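Local coordinates for protein N5-Carboxyaminoimidazole ribonucleotide synthetase (Staphylococcus aureus subsp. aureus, PDB 3ORQ) that catalyses the ATP-dependent conversion of 5-aminoimidazole ribonucleotide and bicarbonate to N5-carboxyaminoimidazole ribonucleotide in purine biosynthesis, at residues A[32-38]-A[52-56]; A[280-285]-A[354-358]. One frame throughout, in Å; residues are numbered along the deposited sequence.

Interaction 1: A[32-38]-A[52-56]; sequences QKMGYKV and VAHEF
With CG turned opposite its carbonyl carbon (chi1 -70°), His54 swings its imidazole back across the start of strand 37-42, where Val38 N donates to ND1 over 3.0 Å, coming in 35° out of the ring plane. Lys37 CB lies over one face of this ring, 3.7 Å from the centroid, a CH-pi contact, with the lysine chain crossing the imidazole at about a right angle. On the backbone, Val38 O takes two N-H groups, a weak bond from His54 N and a better aligned one from Glu55 N at 3.2 Å. This fork opens the pairing of parallel strands 37-42 and 55-58 in the Rossmann-like preATP-grasp domain, which Glu55 continues by bonding Val40. Helix 22-33 enters through Gln32, bent at chi2: its NE2 reaches Val52 O at 2.8 Å, approaching above the carbonyl plane, while OE1 lies 3.6 Å from His54 CE1. The same NE2 also bonds Tyr51 O of the second subunit, whose Tyr51 ring meets His54. A Schellman motif at Gly35 ends the helix and turns the chain toward strand 37-42. Alongside these bonds Val38 CG1 lies 3.9 Å from Ala53 CB, and the Val38 side chain also packs on Ala28 and Ala31 of helix 22-33.

Interaction 2: A[280-285]-A[354-358]; sequences HYSIEA and HMTVL
Glu284 of helix 282-285 lies against Leu358 and Thr356 of strand 351-358. Its CB is 4.1 Å from Leu358 CD2, beside the apolar contact of that methyl with Ala285 CB. The chain then bends at chi2 (78°), carrying CD to the side of Thr356 CB. At the tip, OE1 stands 3.6 Å from Thr356 OG1 and is joined to it through a water, which donates to OE1 at 2.6 Å; OE2 bonds His339 NE2. The same water donates to His280 O, accepts from Thr356 OG1 and bonds His354 NE2 at 2.8 Å, lying in the plane of that ring at its edge. These four bonds bridge the two segments, which share no direct hydrogen bond. His280 CB sits over one face of His354, 3.8 Å from the centroid, and the two imidazoles meet obliquely with planes at 34°. The other ring nitrogen, His354 ND1, is bonded to Tyr341 OH, and His339 stacks on the ring. The contact thus joins an ATP-grasp segment to the C-terminal domain: strand 351-358 runs between strands 313-319 and 338-340, while Met26 of helix 22-33 touches both histidines and Phe210 of strand 207-218 packs against Tyr281.

How the interactions relate
Both contacts are largely buried, but interaction 1 also borders the second subunit and has an exposed lysine at its margin, whereas in interaction 2 Leu358 packs on Asp287 of the second subunit. Interaction 1 stays within one domain, tying helix 22-33 and strand 37-42 to the run leading into strand 55-58 by direct hydrogen bonds. Interaction 2 joins two family regions far apart in sequence, a short helix and an antiparallel strand, and replaces direct bonds with a water and side-chain packing. A histidine face receives a CB in each. Their centres lie about 23 Å apart and their nearest atoms about 8 Å, yet helix 22-33 connects them: its end belongs to interaction 1, and its Met26 packs on interaction 2.

Interaction 1: A[32-38]-A[52-56]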
ATOM      1  N   GLN A  32       9.187  -2.220   1.627  1.00  2.00           N
ATOM      2  CA  GLN A  32       9.807  -0.953   1.149  1.00  2.00           C
ATOM      3  C   GLN A  32       9.147   0.281   1.770  1.00  2.00           C
ATOM      4  O   GLN A  32       9.820   1.217   2.216  1.00  2.00           O
ATOM      5  CB  GLN A  32       9.808  -0.898  -0.377  1.00  2.00           C
ATOM      6  CG  GLN A  32      10.948  -1.766  -0.970  1.00  2.00           C
ATOM      7  CD  GLN A  32      11.432  -1.214  -2.244  1.00  2.30           C
ATOM      8  OE1 GLN A  32      11.774  -0.020  -2.321  1.00  4.71           O
ATOM      9  NE2 GLN A  32      11.456  -2.043  -3.293  1.00  2.00           N
ATOM     10  N   LYS A  33       7.819   0.280   1.848  1.00  2.00           N
ATOM     11  CA  LYS A  33       7.104   1.293   2.616  1.00  2.00           C
ATOM     12  C   LYS A  33       7.683   1.519   4.065  1.00  2.00           C
ATOM     13  O   LYS A  33       7.824   2.643   4.487  1.00  2.00           O
ATOM     14  CB  LYS A  33       5.636   0.888   2.754  1.00  2.00           C
ATOM     15  CG  LYS A  33       4.859   1.772   3.747  1.00  2.00           C
ATOM     16  CD  LYS A  33       3.439   1.295   3.817  1.00  5.52           C
ATOM     17  CE  LYS A  33       3.351  -0.106   4.442  1.00  9.88           C
ATOM     18  NZ  LYS A  33       1.935  -0.512   4.612  1.00  7.95           N
HETATM   19  N   MSE A  34       7.965   0.441   4.794  0.51  2.00           N
HETATM   20  CA  MSE A  34       8.535   0.514   6.154  0.51  2.00           C
HETATM   21  C   MSE A  34      10.035   0.803   6.180  0.51  2.00           C
HETATM   22  O   MSE A  34      10.627   0.920   7.258  0.51  2.33           O
HETATM   23  CB  MSE A  34       8.268  -0.793   6.923  0.51  2.00           C
HETATM   24  CG  MSE A  34       6.836  -0.934   7.391  0.51  2.00           C
HETATM   25 SE   MSE A  34       6.419  -2.692   8.157  0.51 19.14          SE
HETATM   26  CE  MSE A  34       4.475  -2.454   8.037  0.51  2.00           C
ATOM     27  N   GLY A  35      10.661   0.881   5.013  1.00  2.00           N
ATOM     28  CA  GLY A  35      12.092   1.237   4.958  1.00  2.00           C
ATOM     29  C   GLY A  35      13.081   0.070   5.069  1.00  2.33           C
ATOM     30  O   GLY A  35      14.233   0.290   5.424  1.00  2.03           O
ATOM     31  N   TYR A  36      12.627  -1.150   4.766  1.00  2.00           N
ATOM     32  CA  TYR A  36      13.509  -2.313   4.605  1.00  2.00           C
ATOM     33  C   TYR A  36      13.882  -2.484   3.121  1.00  2.00           C
ATOM     34  O   TYR A  36      13.095  -2.158   2.222  1.00  2.34           O
ATOM     35  CB  TYR A  36      12.818  -3.594   5.114  1.00  2.00           C
ATOM     36  CG  TYR A  36      12.590  -3.533   6.600  1.00  2.00           C
ATOM     37  CD1 TYR A  36      13.616  -3.821   7.475  1.00  2.00           C
ATOM     38  CD2 TYR A  36      11.368  -3.130   7.126  1.00  2.00           C
ATOM     39  CE1 TYR A  36      13.446  -3.729   8.835  1.00  2.00           C
ATOM     40  CE2 TYR A  36      11.180  -3.032   8.507  1.00  2.00           C
ATOM     41  CZ  TYR A  36      12.246  -3.309   9.350  1.00  2.00           C
ATOM     42  OH  TYR A  36      12.111  -3.233  10.716  1.00  2.00           O
ATOM     43  N   LYS A  37      15.081  -2.977   2.870  1.00  2.00           N
ATOM     44  CA  LYS A  37      15.473  -3.284   1.522  1.00  3.04           C
ATOM     45  C   LYS A  37      15.029  -4.697   1.223  1.00  4.29           C
ATOM     46  O   LYS A  37      14.834  -5.501   2.136  1.00  2.00           O
ATOM     47  CB  LYS A  37      16.980  -3.135   1.349  1.00  3.23           C
ATOM     48  CG  LYS A  37      17.478  -1.752   1.722  1.00  7.19           C
ATOM     49  CD  LYS A  37      19.008  -1.783   1.726  1.00 17.14           C
ATOM     50  CE  LYS A  37      19.595  -0.426   2.110  1.00 21.98           C
ATOM     51  NZ  LYS A  37      19.271   0.533   1.049  1.00 22.47           N
ATOM     52  N   VAL A  38      14.862  -5.011  -0.054  1.00  4.77           N
ATOM     53  CA  VAL A  38      14.327  -6.315  -0.411  1.00  2.84           C
ATOM     54  C   VAL A  38      15.193  -6.972  -1.464  1.00  3.93           C
ATOM     55  O   VAL A  38      15.428  -6.387  -2.518  1.00  3.82           O
ATOM     56  CB  VAL A  38      12.907  -6.192  -1.005  1.00  2.51           C
ATOM     57  CG1 VAL A  38      12.441  -7.561  -1.535  1.00  4.11           C
ATOM     58  CG2 VAL A  38      11.911  -5.658   0.041  1.00  2.00           C
ATOM     59  N   VAL A  52       9.854  -4.536  -7.469  1.00  2.00           N
ATOM     60  CA  VAL A  52       9.735  -3.944  -6.145  1.00  2.00           C
ATOM     61  C   VAL A  52      10.784  -4.538  -5.157  1.00  2.00           C
ATOM     62  O   VAL A  52      10.549  -4.625  -3.927  1.00  2.00           O
ATOM     63  CB  VAL A  52       8.293  -4.110  -5.618  1.00  2.00           C
ATOM     64  CG1 VAL A  52       7.346  -3.222  -6.398  1.00  2.00           C
ATOM     65  CG2 VAL A  52       7.837  -5.554  -5.680  1.00  2.00           C
ATOM     66  N   ALA A  53      11.920  -4.986  -5.725  1.00  2.00           N
ATOM     67  CA  ALA A  53      13.091  -5.454  -4.956  1.00  2.00           C
ATOM     68  C   ALA A  53      14.314  -4.606  -5.265  1.00  2.12           C
ATOM     69  O   ALA A  53      14.434  -4.101  -6.362  1.00  3.70           O
ATOM     70  CB  ALA A  53      13.391  -6.856  -5.291  1.00  2.00           C
ATOM     71  N   HIS A  54      15.199  -4.423  -4.292  1.00  2.44           N
ATOM     72  CA  HIS A  54      16.482  -3.776  -4.523  1.00  2.89           C
ATOM     73  C   HIS A  54      17.364  -4.670  -5.330  1.00  5.65           C
ATOM     74  O   HIS A  54      18.128  -4.206  -6.151  1.00  6.74           O
ATOM     75  CB  HIS A  54      17.176  -3.456  -3.190  1.00  2.93           C
ATOM     76  CG  HIS A  54      16.497  -2.359  -2.436  1.00  2.00           C
ATOM     77  ND1 HIS A  54      15.314  -2.559  -1.775  1.00  2.73           N
ATOM     78  CD2 HIS A  54      16.783  -1.045  -2.296  1.00  2.00           C
ATOM     79  CE1 HIS A  54      14.907  -1.420  -1.231  1.00  2.00           C
ATOM     80  NE2 HIS A  54      15.784  -0.489  -1.525  1.00  2.00           N
ATOM     81  N   GLU A  55      17.208  -5.971  -5.147  1.00  5.00           N
ATOM     82  CA  GLU A  55      18.033  -6.880  -5.875  1.00  8.84           C
ATOM     83  C   GLU A  55      17.229  -8.112  -6.272  1.00  7.76           C
ATOM     84  O   GLU A  55      16.369  -8.565  -5.526  1.00  9.33           O
ATOM     85  CB  GLU A  55      19.198  -7.231  -4.969  1.00 13.36           C
ATOM     86  CG  GLU A  55      20.350  -7.917  -5.596  1.00 20.31           C
ATOM     87  CD  GLU A  55      21.610  -7.736  -4.759  1.00 25.22           C
ATOM     88  OE1 GLU A  55      21.641  -6.865  -3.834  1.00 26.74           O
ATOM     89  OE2 GLU A  55      22.562  -8.472  -5.046  1.00 28.54           O
ATOM     90  N   PHE A  56      17.502  -8.640  -7.459  1.00  7.58           N
ATOM     91  CA  PHE A  56      16.813  -9.807  -7.957  1.00  7.39           C
ATOM     92  C   PHE A  56      17.860 -10.899  -8.222  1.00  8.62           C
ATOM     93  O   PHE A  56      18.852 -10.656  -8.918  1.00  8.33           O
ATOM     94  CB  PHE A  56      16.027  -9.454  -9.227  1.00  8.20           C
ATOM     95  CG  PHE A  56      15.498 -10.645  -9.952  1.00 10.01           C
ATOM     96  CD1 PHE A  56      14.643 -11.513  -9.332  1.00  9.88           C
ATOM     97  CD2 PHE A  56      15.882 -10.913 -11.271  1.00 12.01           C
ATOM     98  CE1 PHE A  56      14.178 -12.656 -10.010  1.00 11.47           C
ATOM     99  CE2 PHE A  56      15.410 -12.061 -11.956  1.00  7.03           C
ATOM    100  CZ  PHE A  56      14.574 -12.909 -11.334  1.00  8.00           C
TER

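Interaction 2: A[280-285]-A[354-358]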
ATOM      1  N   HIS A 280      -6.161 -11.149   1.143  1.00  4.54           N
ATOM      2  CA  HIS A 280      -5.792  -9.958   0.361  1.00  6.25           C
ATOM      3  C   HIS A 280      -6.652  -8.739   0.673  1.00  6.48           C
ATOM      4  O   HIS A 280      -6.120  -7.598   0.642  1.00  5.33           O
ATOM      5  CB  HIS A 280      -5.719 -10.208  -1.124  1.00  4.53           C
ATOM      6  CG  HIS A 280      -4.673 -11.204  -1.506  1.00  7.27           C
ATOM      7  ND1 HIS A 280      -3.656 -11.574  -0.657  1.00 10.88           N
ATOM      8  CD2 HIS A 280      -4.524 -11.962  -2.617  1.00  8.49           C
ATOM      9  CE1 HIS A 280      -2.910 -12.499  -1.232  1.00  7.47           C
ATOM     10  NE2 HIS A 280      -3.409 -12.745  -2.427  1.00  8.65           N
ATOM     11  N   TYR A 281      -7.921  -8.991   1.078  1.00  4.02           N
ATOM     12  CA  TYR A 281      -8.888  -7.924   1.324  1.00  4.01           C
ATOM     13  C   TYR A 281      -8.343  -6.971   2.416  1.00  5.68           C
ATOM     14  O   TYR A 281      -8.710  -5.771   2.473  1.00  6.15           O
ATOM     15  CB  TYR A 281     -10.238  -8.504   1.752  1.00  3.70           C
ATOM     16  CG  TYR A 281     -10.137  -9.008   3.170  1.00  4.17           C
ATOM     17  CD1 TYR A 281      -9.595 -10.265   3.429  1.00  5.01           C
ATOM     18  CD2 TYR A 281     -10.426  -8.176   4.243  1.00  2.00           C
ATOM     19  CE1 TYR A 281      -9.402 -10.696   4.707  1.00  9.52           C
ATOM     20  CE2 TYR A 281     -10.261  -8.631   5.561  1.00  3.56           C
ATOM     21  CZ  TYR A 281      -9.732  -9.889   5.782  1.00  7.63           C
ATOM     22  OH  TYR A 281      -9.531 -10.373   7.062  1.00  9.70           O
ATOM     23  N   SER A 282      -7.491  -7.501   3.305  1.00  5.62           N
ATOM     24  CA  SER A 282      -7.050  -6.751   4.500  1.00  4.42           C
ATOM     25  C   SER A 282      -6.216  -5.534   4.111  1.00  3.19           C
ATOM     26  O   SER A 282      -6.008  -4.588   4.909  1.00  2.00           O
ATOM     27  CB  SER A 282      -6.220  -7.657   5.423  1.00  4.45           C
ATOM     28  OG  SER A 282      -5.057  -8.119   4.763  1.00  7.59           O
ATOM     29  N   ILE A 283      -5.729  -5.535   2.878  1.00  4.60           N
ATOM     30  CA  ILE A 283      -5.012  -4.333   2.410  1.00  6.42           C
ATOM     31  C   ILE A 283      -5.945  -3.135   2.446  1.00  6.47           C
ATOM     32  O   ILE A 283      -5.583  -2.112   2.947  1.00  9.86           O
ATOM     33  CB  ILE A 283      -4.430  -4.494   1.026  1.00  5.79           C
ATOM     34  CG1 ILE A 283      -3.237  -5.420   1.086  1.00  7.64           C
ATOM     35  CG2 ILE A 283      -3.956  -3.144   0.481  1.00  5.90           C
ATOM     36  CD1 ILE A 283      -2.909  -6.058  -0.289  1.00  8.27           C
ATOM     37  N   GLU A 284      -7.140  -3.247   1.888  1.00  7.58           N
ATOM     38  CA  GLU A 284      -8.030  -2.072   1.900  1.00  7.39           C
ATOM     39  C   GLU A 284      -8.903  -1.969   3.152  1.00  6.77           C
ATOM     40  O   GLU A 284      -9.243  -0.852   3.595  1.00  7.77           O
ATOM     41  CB  GLU A 284      -8.935  -2.071   0.670  1.00  8.85           C
ATOM     42  CG  GLU A 284      -8.224  -1.687  -0.664  1.00 10.27           C
ATOM     43  CD  GLU A 284      -7.433  -2.841  -1.207  1.00 10.13           C
ATOM     44  OE1 GLU A 284      -7.660  -3.955  -0.697  1.00  5.64           O
ATOM     45  OE2 GLU A 284      -6.565  -2.646  -2.091  1.00  8.97           O
ATOM     46  N   ALA A 285      -9.269  -3.116   3.718  1.00  5.47           N
ATOM     47  CA  ALA A 285     -10.372  -3.173   4.717  1.00  5.75           C
ATOM     48  C   ALA A 285      -9.943  -3.101   6.176  1.00  5.36           C
ATOM     49  O   ALA A 285     -10.771  -2.794   7.041  1.00  7.63           O
ATOM     50  CB  ALA A 285     -11.201  -4.401   4.480  1.00  4.28           C
ATOM     51  N   HIS A 354      -6.612  -9.269  -8.336  1.00  5.25           N
ATOM     52  CA  HIS A 354      -7.845  -9.382  -7.574  1.00  4.41           C
ATOM     53  C   HIS A 354      -8.464  -7.990  -7.421  1.00  7.53           C
ATOM     54  O   HIS A 354      -7.850  -6.944  -7.719  1.00  6.56           O
ATOM     55  CB  HIS A 354      -7.605 -10.045  -6.210  1.00  3.51           C
ATOM     56  CG  HIS A 354      -6.797  -9.198  -5.257  1.00  2.00           C
ATOM     57  ND1 HIS A 354      -5.424  -9.269  -5.173  1.00  4.34           N
ATOM     58  CD2 HIS A 354      -7.182  -8.274  -4.336  1.00  4.13           C
ATOM     59  CE1 HIS A 354      -4.989  -8.421  -4.250  1.00  5.86           C
ATOM     60  NE2 HIS A 354      -6.038  -7.788  -3.742  1.00  7.60           N
HETATM   61  N   MSE A 355      -9.699  -7.985  -6.954  1.00  9.19           N
HETATM   62  CA  MSE A 355     -10.387  -6.762  -6.708  1.00 10.72           C
HETATM   63  C   MSE A 355     -11.020  -6.839  -5.324  1.00 11.24           C
HETATM   64  O   MSE A 355     -11.457  -7.900  -4.871  1.00 11.07           O
HETATM   65  CB  MSE A 355     -11.434  -6.491  -7.803  1.00 10.23           C
HETATM   66  CG  MSE A 355     -12.354  -7.637  -8.130  1.00 15.03           C
HETATM   67 SE   MSE A 355     -13.655  -7.066  -9.491  0.83 22.06          SE
HETATM   68  CE  MSE A 355     -12.472  -6.323 -10.643  1.00  9.55           C
ATOM     69  N   THR A 356     -11.046  -5.712  -4.649  1.00 11.17           N
ATOM     70  CA  THR A 356     -11.617  -5.672  -3.329  1.00 12.25           C
ATOM     71  C   THR A 356     -12.630  -4.554  -3.299  1.00 12.70           C
ATOM     72  O   THR A 356     -12.287  -3.365  -3.524  1.00 15.39           O
ATOM     73  CB  THR A 356     -10.545  -5.387  -2.287  1.00 11.68           C
ATOM     74  OG1 THR A 356      -9.618  -6.481  -2.286  1.00 12.72           O
ATOM     75  CG2 THR A 356     -11.170  -5.227  -0.879  1.00 11.63           C
ATOM     76  N   VAL A 357     -13.861  -4.939  -3.010  1.00 10.34           N
ATOM     77  CA  VAL A 357     -14.965  -4.017  -2.980  1.00  9.53           C
ATOM     78  C   VAL A 357     -15.358  -3.756  -1.531  1.00  9.94           C
ATOM     79  O   VAL A 357     -15.893  -4.604  -0.862  1.00 11.89           O
ATOM     80  CB  VAL A 357     -16.153  -4.587  -3.764  1.00  8.26           C
ATOM     81  CG1 VAL A 357     -17.181  -3.541  -3.981  1.00  8.74           C
ATOM     82  CG2 VAL A 357     -15.683  -5.188  -5.136  1.00  5.21           C
ATOM     83  N   LEU A 358     -15.098  -2.562  -1.052  1.00 10.85           N
ATOM     84  CA  LEU A 358     -15.510  -2.211   0.296  1.00 12.83           C
ATOM     85  C   LEU A 358     -16.980  -1.929   0.243  1.00 14.11           C
ATOM     86  O   LEU A 358     -17.442  -1.286  -0.688  1.00 15.94           O
ATOM     87  CB  LEU A 358     -14.748  -0.985   0.792  1.00 11.80           C
ATOM     88  CG  LEU A 358     -13.221  -1.164   0.907  1.00 12.60           C
ATOM     89  CD1 LEU A 358     -12.556   0.124   1.441  1.00 12.85           C
ATOM     90  CD2 LEU A 358     -12.901  -2.362   1.816  1.00  8.97           C
TER
HETATM   91  O   HOH W   1      -6.601  -6.146  -1.542  1.00  5.43           O